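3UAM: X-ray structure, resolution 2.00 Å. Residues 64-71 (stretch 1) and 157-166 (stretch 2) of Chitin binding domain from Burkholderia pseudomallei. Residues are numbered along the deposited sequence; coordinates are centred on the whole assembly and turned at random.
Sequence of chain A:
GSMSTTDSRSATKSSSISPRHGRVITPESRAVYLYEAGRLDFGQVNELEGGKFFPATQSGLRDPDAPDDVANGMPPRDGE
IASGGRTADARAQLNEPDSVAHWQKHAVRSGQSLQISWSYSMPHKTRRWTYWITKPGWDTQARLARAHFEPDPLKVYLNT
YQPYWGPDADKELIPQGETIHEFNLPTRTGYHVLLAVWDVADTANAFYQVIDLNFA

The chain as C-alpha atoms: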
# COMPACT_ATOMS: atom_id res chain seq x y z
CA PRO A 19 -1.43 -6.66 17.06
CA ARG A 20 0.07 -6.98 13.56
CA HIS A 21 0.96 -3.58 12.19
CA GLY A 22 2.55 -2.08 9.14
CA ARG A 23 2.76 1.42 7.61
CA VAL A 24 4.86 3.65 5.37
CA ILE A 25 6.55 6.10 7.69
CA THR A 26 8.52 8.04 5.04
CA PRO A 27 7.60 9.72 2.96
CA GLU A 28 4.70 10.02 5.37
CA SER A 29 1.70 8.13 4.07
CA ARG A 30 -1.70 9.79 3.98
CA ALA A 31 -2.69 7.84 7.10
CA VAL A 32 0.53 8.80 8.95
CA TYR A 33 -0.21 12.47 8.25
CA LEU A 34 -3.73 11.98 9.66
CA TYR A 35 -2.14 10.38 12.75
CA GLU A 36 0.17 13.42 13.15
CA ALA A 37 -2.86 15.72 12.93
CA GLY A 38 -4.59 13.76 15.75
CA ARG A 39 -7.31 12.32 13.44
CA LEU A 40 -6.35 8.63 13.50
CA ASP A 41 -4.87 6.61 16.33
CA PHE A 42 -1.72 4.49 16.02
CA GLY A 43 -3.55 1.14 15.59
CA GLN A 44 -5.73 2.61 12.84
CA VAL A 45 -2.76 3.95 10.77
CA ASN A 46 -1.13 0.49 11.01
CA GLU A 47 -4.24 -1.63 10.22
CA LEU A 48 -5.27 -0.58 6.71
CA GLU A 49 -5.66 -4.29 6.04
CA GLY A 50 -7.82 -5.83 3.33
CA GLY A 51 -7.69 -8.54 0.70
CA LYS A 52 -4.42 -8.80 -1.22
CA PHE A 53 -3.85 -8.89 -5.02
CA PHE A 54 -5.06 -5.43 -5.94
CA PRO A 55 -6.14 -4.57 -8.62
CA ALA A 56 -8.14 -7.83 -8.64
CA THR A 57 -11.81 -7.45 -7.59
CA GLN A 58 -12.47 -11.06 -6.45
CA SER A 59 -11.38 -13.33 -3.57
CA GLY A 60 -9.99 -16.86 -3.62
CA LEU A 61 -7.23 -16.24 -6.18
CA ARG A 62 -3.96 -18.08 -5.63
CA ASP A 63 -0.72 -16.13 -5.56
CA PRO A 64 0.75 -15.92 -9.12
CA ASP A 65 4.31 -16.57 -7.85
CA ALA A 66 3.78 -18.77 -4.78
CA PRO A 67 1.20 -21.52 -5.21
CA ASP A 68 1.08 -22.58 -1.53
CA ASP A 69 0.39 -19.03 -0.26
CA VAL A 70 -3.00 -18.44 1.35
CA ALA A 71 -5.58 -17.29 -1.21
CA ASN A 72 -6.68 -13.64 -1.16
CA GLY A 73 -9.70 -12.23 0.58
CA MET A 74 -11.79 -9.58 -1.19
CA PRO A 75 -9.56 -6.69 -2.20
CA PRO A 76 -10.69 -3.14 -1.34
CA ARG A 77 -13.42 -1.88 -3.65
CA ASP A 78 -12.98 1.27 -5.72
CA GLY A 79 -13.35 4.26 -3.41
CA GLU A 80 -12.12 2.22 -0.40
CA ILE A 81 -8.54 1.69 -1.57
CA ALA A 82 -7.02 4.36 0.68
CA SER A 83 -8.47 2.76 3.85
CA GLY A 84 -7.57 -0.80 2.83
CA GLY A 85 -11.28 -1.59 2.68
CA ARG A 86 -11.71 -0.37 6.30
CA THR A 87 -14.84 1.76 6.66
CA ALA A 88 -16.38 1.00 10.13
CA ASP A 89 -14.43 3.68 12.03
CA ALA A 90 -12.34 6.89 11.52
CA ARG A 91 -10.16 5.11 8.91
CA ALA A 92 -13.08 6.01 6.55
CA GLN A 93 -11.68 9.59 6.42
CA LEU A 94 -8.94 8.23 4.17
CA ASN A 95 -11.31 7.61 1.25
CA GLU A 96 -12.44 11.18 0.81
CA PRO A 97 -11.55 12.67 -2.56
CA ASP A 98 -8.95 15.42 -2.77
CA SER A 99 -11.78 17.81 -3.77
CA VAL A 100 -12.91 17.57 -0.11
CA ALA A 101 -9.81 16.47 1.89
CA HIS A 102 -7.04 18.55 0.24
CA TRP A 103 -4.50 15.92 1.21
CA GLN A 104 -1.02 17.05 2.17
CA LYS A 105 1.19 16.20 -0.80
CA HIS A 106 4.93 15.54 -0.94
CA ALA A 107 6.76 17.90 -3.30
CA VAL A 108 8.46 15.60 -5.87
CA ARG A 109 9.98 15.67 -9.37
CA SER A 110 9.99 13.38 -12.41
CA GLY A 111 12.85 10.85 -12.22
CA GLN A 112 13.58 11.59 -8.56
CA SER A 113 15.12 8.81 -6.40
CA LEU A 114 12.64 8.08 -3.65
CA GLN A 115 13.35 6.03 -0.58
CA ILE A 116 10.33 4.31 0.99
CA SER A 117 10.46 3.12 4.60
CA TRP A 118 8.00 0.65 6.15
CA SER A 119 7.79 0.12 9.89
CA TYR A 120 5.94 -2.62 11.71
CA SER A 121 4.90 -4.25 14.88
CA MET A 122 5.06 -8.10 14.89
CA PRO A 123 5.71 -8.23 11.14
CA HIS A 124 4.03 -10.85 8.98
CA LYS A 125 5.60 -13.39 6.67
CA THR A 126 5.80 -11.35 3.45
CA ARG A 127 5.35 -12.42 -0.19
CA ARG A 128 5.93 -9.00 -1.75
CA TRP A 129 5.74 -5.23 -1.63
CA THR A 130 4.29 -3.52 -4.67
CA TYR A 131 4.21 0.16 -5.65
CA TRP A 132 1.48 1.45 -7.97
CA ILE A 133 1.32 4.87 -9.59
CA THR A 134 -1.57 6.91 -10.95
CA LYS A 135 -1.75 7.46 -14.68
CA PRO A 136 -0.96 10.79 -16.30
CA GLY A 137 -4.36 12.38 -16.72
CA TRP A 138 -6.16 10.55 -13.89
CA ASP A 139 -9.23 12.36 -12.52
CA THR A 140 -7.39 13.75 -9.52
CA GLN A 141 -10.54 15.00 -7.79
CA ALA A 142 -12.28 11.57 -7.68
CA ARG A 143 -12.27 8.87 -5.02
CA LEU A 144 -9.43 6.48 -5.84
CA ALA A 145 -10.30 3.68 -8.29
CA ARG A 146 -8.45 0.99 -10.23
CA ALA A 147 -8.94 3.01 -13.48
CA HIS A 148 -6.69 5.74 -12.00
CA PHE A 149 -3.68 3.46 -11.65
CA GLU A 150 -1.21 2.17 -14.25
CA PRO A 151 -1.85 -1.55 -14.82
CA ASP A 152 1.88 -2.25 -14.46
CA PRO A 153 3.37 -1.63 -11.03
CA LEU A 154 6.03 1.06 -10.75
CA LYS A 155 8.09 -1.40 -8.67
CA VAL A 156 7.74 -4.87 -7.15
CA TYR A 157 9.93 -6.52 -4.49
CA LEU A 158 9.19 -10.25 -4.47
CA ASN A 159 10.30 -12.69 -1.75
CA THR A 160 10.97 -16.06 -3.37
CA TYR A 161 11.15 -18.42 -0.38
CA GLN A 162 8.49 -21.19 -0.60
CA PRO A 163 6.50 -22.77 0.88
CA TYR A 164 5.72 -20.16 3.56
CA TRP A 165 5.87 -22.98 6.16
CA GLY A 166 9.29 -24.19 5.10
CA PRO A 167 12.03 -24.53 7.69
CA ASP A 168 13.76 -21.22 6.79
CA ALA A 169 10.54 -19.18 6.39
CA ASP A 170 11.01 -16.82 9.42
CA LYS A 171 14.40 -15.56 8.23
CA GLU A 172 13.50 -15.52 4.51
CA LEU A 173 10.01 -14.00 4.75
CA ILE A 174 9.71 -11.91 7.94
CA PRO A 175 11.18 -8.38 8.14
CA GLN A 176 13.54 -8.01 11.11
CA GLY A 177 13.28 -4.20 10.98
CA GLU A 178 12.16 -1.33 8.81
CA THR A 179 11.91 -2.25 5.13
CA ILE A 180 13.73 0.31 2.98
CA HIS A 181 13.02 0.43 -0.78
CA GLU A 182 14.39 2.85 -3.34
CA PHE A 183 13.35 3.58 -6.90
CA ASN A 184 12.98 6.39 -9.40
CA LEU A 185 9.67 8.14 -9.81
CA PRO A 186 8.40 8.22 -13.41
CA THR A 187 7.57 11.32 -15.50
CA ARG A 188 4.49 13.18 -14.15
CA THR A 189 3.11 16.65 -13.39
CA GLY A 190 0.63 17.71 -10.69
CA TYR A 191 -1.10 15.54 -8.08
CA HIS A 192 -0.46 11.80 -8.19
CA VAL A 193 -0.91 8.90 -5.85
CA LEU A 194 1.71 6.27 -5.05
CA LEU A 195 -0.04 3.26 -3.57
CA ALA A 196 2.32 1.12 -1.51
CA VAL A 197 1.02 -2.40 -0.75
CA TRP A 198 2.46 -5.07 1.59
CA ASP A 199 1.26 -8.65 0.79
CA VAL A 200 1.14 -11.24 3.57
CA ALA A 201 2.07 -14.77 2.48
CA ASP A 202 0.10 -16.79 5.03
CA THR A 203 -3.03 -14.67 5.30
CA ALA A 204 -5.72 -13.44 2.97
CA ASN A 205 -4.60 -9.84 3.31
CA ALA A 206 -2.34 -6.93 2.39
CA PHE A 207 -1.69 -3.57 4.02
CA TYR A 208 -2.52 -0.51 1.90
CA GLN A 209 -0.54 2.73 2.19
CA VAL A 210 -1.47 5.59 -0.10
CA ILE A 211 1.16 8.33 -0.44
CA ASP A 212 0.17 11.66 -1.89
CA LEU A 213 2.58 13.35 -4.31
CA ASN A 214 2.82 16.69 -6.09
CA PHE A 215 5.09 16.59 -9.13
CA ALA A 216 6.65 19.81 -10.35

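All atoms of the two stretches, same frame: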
# COMPACT_ATOMS: atom_id res chain seq x y z
N PRO A 64 0.14 -15.60 -7.82
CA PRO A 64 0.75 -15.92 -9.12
C PRO A 64 2.20 -16.46 -9.04
O PRO A 64 2.64 -17.17 -9.95
CB PRO A 64 0.75 -14.56 -9.84
CG PRO A 64 0.87 -13.58 -8.75
CD PRO A 64 -0.00 -14.14 -7.64
N ASP A 65 2.93 -16.13 -7.98
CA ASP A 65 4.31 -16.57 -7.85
C ASP A 65 4.48 -17.73 -6.88
O ASP A 65 5.37 -18.57 -7.09
CB ASP A 65 5.19 -15.42 -7.40
CG ASP A 65 5.19 -14.28 -8.38
OD1 ASP A 65 5.68 -14.52 -9.52
OD2 ASP A 65 4.73 -13.17 -8.02
N ALA A 66 3.63 -17.80 -5.86
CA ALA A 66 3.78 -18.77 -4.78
C ALA A 66 2.51 -19.62 -4.58
O ALA A 66 1.59 -19.20 -3.88
CB ALA A 66 4.16 -18.02 -3.49
N PRO A 67 2.45 -20.80 -5.21
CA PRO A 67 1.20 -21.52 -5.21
C PRO A 67 0.69 -21.96 -3.83
O PRO A 67 -0.51 -22.12 -3.68
CB PRO A 67 1.45 -22.73 -6.14
CG PRO A 67 2.93 -22.77 -6.39
CD PRO A 67 3.43 -21.38 -6.16
N ASP A 68 1.56 -22.13 -2.84
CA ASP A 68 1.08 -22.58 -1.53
C ASP A 68 0.61 -21.42 -0.61
O ASP A 68 0.06 -21.66 0.47
CB ASP A 68 2.12 -23.44 -0.83
CG ASP A 68 2.23 -24.86 -1.43
OD1 ASP A 68 1.20 -25.44 -1.79
OD2 ASP A 68 3.35 -25.38 -1.55
N ASP A 69 0.80 -20.17 -1.05
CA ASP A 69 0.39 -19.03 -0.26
C ASP A 69 -1.13 -19.04 -0.07
O ASP A 69 -1.86 -19.58 -0.90
CB ASP A 69 0.84 -17.69 -0.87
CG ASP A 69 2.25 -17.30 -0.46
OD1 ASP A 69 3.00 -18.16 0.07
OD2 ASP A 69 2.62 -16.12 -0.73
N VAL A 70 -1.58 -18.47 1.04
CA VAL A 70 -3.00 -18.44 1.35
C VAL A 70 -3.67 -17.55 0.33
O VAL A 70 -3.15 -16.48 -0.03
CB VAL A 70 -3.25 -17.91 2.78
CG1 VAL A 70 -4.73 -17.58 2.98
CG2 VAL A 70 -2.71 -18.90 3.81
N ALA A 71 -4.81 -18.02 -0.18
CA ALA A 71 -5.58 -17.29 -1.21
C ALA A 71 -6.10 -15.94 -0.69
O ALA A 71 -6.31 -15.77 0.52
CB ALA A 71 -6.74 -18.15 -1.70
N TYR A 157 8.88 -5.76 -5.18
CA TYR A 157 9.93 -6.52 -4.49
C TYR A 157 9.33 -7.85 -4.05
O TYR A 157 8.48 -7.90 -3.15
CB TYR A 157 10.43 -5.75 -3.27
CG TYR A 157 11.11 -4.44 -3.60
CD1 TYR A 157 10.36 -3.28 -3.75
CD2 TYR A 157 12.51 -4.37 -3.76
CE1 TYR A 157 10.96 -2.07 -4.05
CE2 TYR A 157 13.12 -3.16 -4.08
CZ TYR A 157 12.34 -2.02 -4.21
OH TYR A 157 12.90 -0.81 -4.50
N LEU A 158 9.76 -8.93 -4.70
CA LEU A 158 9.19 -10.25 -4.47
C LEU A 158 10.11 -11.12 -3.62
O LEU A 158 11.27 -11.32 -4.00
CB LEU A 158 8.97 -10.94 -5.81
CG LEU A 158 8.47 -12.39 -5.80
CD1 LEU A 158 7.10 -12.53 -5.15
CD2 LEU A 158 8.49 -12.96 -7.22
N ASN A 159 9.59 -11.66 -2.52
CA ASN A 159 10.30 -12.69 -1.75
C ASN A 159 10.06 -14.02 -2.43
O ASN A 159 8.94 -14.32 -2.79
CB ASN A 159 9.83 -12.75 -0.28
CG ASN A 159 10.38 -11.61 0.56
OD1 ASN A 159 11.42 -11.04 0.23
ND2 ASN A 159 9.69 -11.28 1.66
N THR A 160 11.10 -14.82 -2.62
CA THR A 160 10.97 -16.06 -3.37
C THR A 160 10.87 -17.31 -2.51
O THR A 160 10.57 -18.39 -3.02
CB THR A 160 12.17 -16.25 -4.31
OG1 THR A 160 13.38 -16.34 -3.52
CG2 THR A 160 12.28 -15.06 -5.33
N TYR A 161 11.06 -17.20 -1.20
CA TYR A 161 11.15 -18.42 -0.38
C TYR A 161 9.77 -19.11 -0.28
O TYR A 161 8.77 -18.48 0.08
CB TYR A 161 11.68 -18.14 1.01
CG TYR A 161 11.85 -19.41 1.81
CD1 TYR A 161 12.96 -20.22 1.63
CD2 TYR A 161 10.86 -19.84 2.68
CE1 TYR A 161 13.10 -21.41 2.31
CE2 TYR A 161 10.98 -21.02 3.38
CZ TYR A 161 12.09 -21.81 3.19
OH TYR A 161 12.18 -22.97 3.90
N GLN A 162 9.74 -20.40 -0.61
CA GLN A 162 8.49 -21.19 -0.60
C GLN A 162 8.76 -22.62 -0.19
O GLN A 162 9.84 -23.13 -0.46
CB GLN A 162 7.86 -21.21 -2.00
CG GLN A 162 7.48 -19.86 -2.59
CD GLN A 162 7.06 -19.95 -4.06
OE1 GLN A 162 6.22 -20.75 -4.42
NE2 GLN A 162 7.63 -19.09 -4.89
N PRO A 163 7.78 -23.31 0.45
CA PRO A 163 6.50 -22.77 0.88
C PRO A 163 6.66 -21.86 2.10
O PRO A 163 7.71 -21.87 2.75
CB PRO A 163 5.71 -24.02 1.27
CG PRO A 163 6.75 -25.03 1.63
CD PRO A 163 7.88 -24.76 0.70
N TYR A 164 5.62 -21.10 2.43
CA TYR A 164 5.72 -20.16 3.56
C TYR A 164 5.89 -20.87 4.89
O TYR A 164 6.21 -20.23 5.88
CB TYR A 164 4.51 -19.22 3.62
CG TYR A 164 3.18 -19.87 3.99
CD1 TYR A 164 2.88 -20.24 5.30
CD2 TYR A 164 2.22 -20.10 3.02
CE1 TYR A 164 1.65 -20.82 5.62
CE2 TYR A 164 1.01 -20.68 3.32
CZ TYR A 164 0.72 -21.03 4.61
OH TYR A 164 -0.52 -21.58 4.85
N TRP A 165 5.63 -22.18 4.94
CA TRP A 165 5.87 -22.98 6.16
C TRP A 165 7.16 -23.76 6.16
O TRP A 165 7.38 -24.60 7.04
CB TRP A 165 4.73 -23.94 6.41
CG TRP A 165 4.56 -24.98 5.34
CD1 TRP A 165 5.26 -26.19 5.19
CD2 TRP A 165 3.58 -24.97 4.26
NE1 TRP A 165 4.79 -26.88 4.11
CE2 TRP A 165 3.79 -26.21 3.51
CE3 TRP A 165 2.62 -24.09 3.85
CZ2 TRP A 165 3.06 -26.51 2.39
CZ3 TRP A 165 1.85 -24.42 2.73
CH2 TRP A 165 2.06 -25.61 2.02
N GLY A 166 8.02 -23.50 5.19
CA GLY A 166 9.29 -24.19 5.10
C GLY A 166 10.19 -23.85 6.28
O GLY A 166 9.99 -22.85 6.98
O HOH W 1 4.42 -21.75 -2.65
O HOH W 2 -1.91 -22.30 2.55
O HOH W 3 4.24 -20.48 -0.08

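Two irregular segments far apart in sequence, each containing a type I turn, meet here, and almost none of the contact depends on regular secondary structure. Stretch 1 turns from Ala66 to Asp69, closed by Asp69 N to Ala66 O at 3.1 Å; stretch 2 leaves a strand after Leu158 and ends in a turn from Pro163 to Gly166, closed by Gly166 N to Pro163 O at 3.0 Å. A cis peptide bond leads into Pro163, where that second turn begins. By CA position the stretches come closest here, with Asp68 CA and Pro163 CA 5.9 Å apart.

Direct polar bonding is sparse. Gln162 NE2 donates to Asp65 O at 3.2 Å, a weak hydrogen bond because the angle at the hydrogen is only 135°. The same amide lies against Ala66, with Gln162 CD 3.5 Å from Ala66 CB.

Water carries the rest of the polar pairing, in three bridges. Water 1 accepts from Asp68 N (2.9 Å) and donates to Gln162 OE1 (2.7 Å), so both ends of the Gln162 amide are engaged. Water 2 donates to Asp68 O (2.9 Å) and also bonds Tyr164 OH (2.8 Å). Water 3 accepts from Tyr164 N (2.9 Å) and donates to the carboxylate at Asp69 OD1 (2.6 Å). The Asp69 CA-to-CB bond points away from stretch 2, yet the end of the side chain comes back nearer.

The remaining contacts are packing. The Tyr164 CA-to-CB bond points toward stretch 1, and the ring presents its edge to oxygens: Tyr164 CE2 is 3.2 Å from Asp68 O and Tyr164 CD2 is 3.6 Å from Asp69 OD1, an arrangement that suits the slightly positive C-H rim. Val70 CG2 lies 4.1 Å from Tyr164 CZ, an apolar contact. Trp165 CH2 makes van der Waals contact with Asp68 CG at 3.5 Å, as does Leu158 CD2 with Asp65 CG at 3.7 Å; Leu158 offers that carboxylate no polar partner, but Asp65 OD2 is satisfied elsewhere in the structure. The rule to read is few direct bonds, with waters linking polar groups of both stretches.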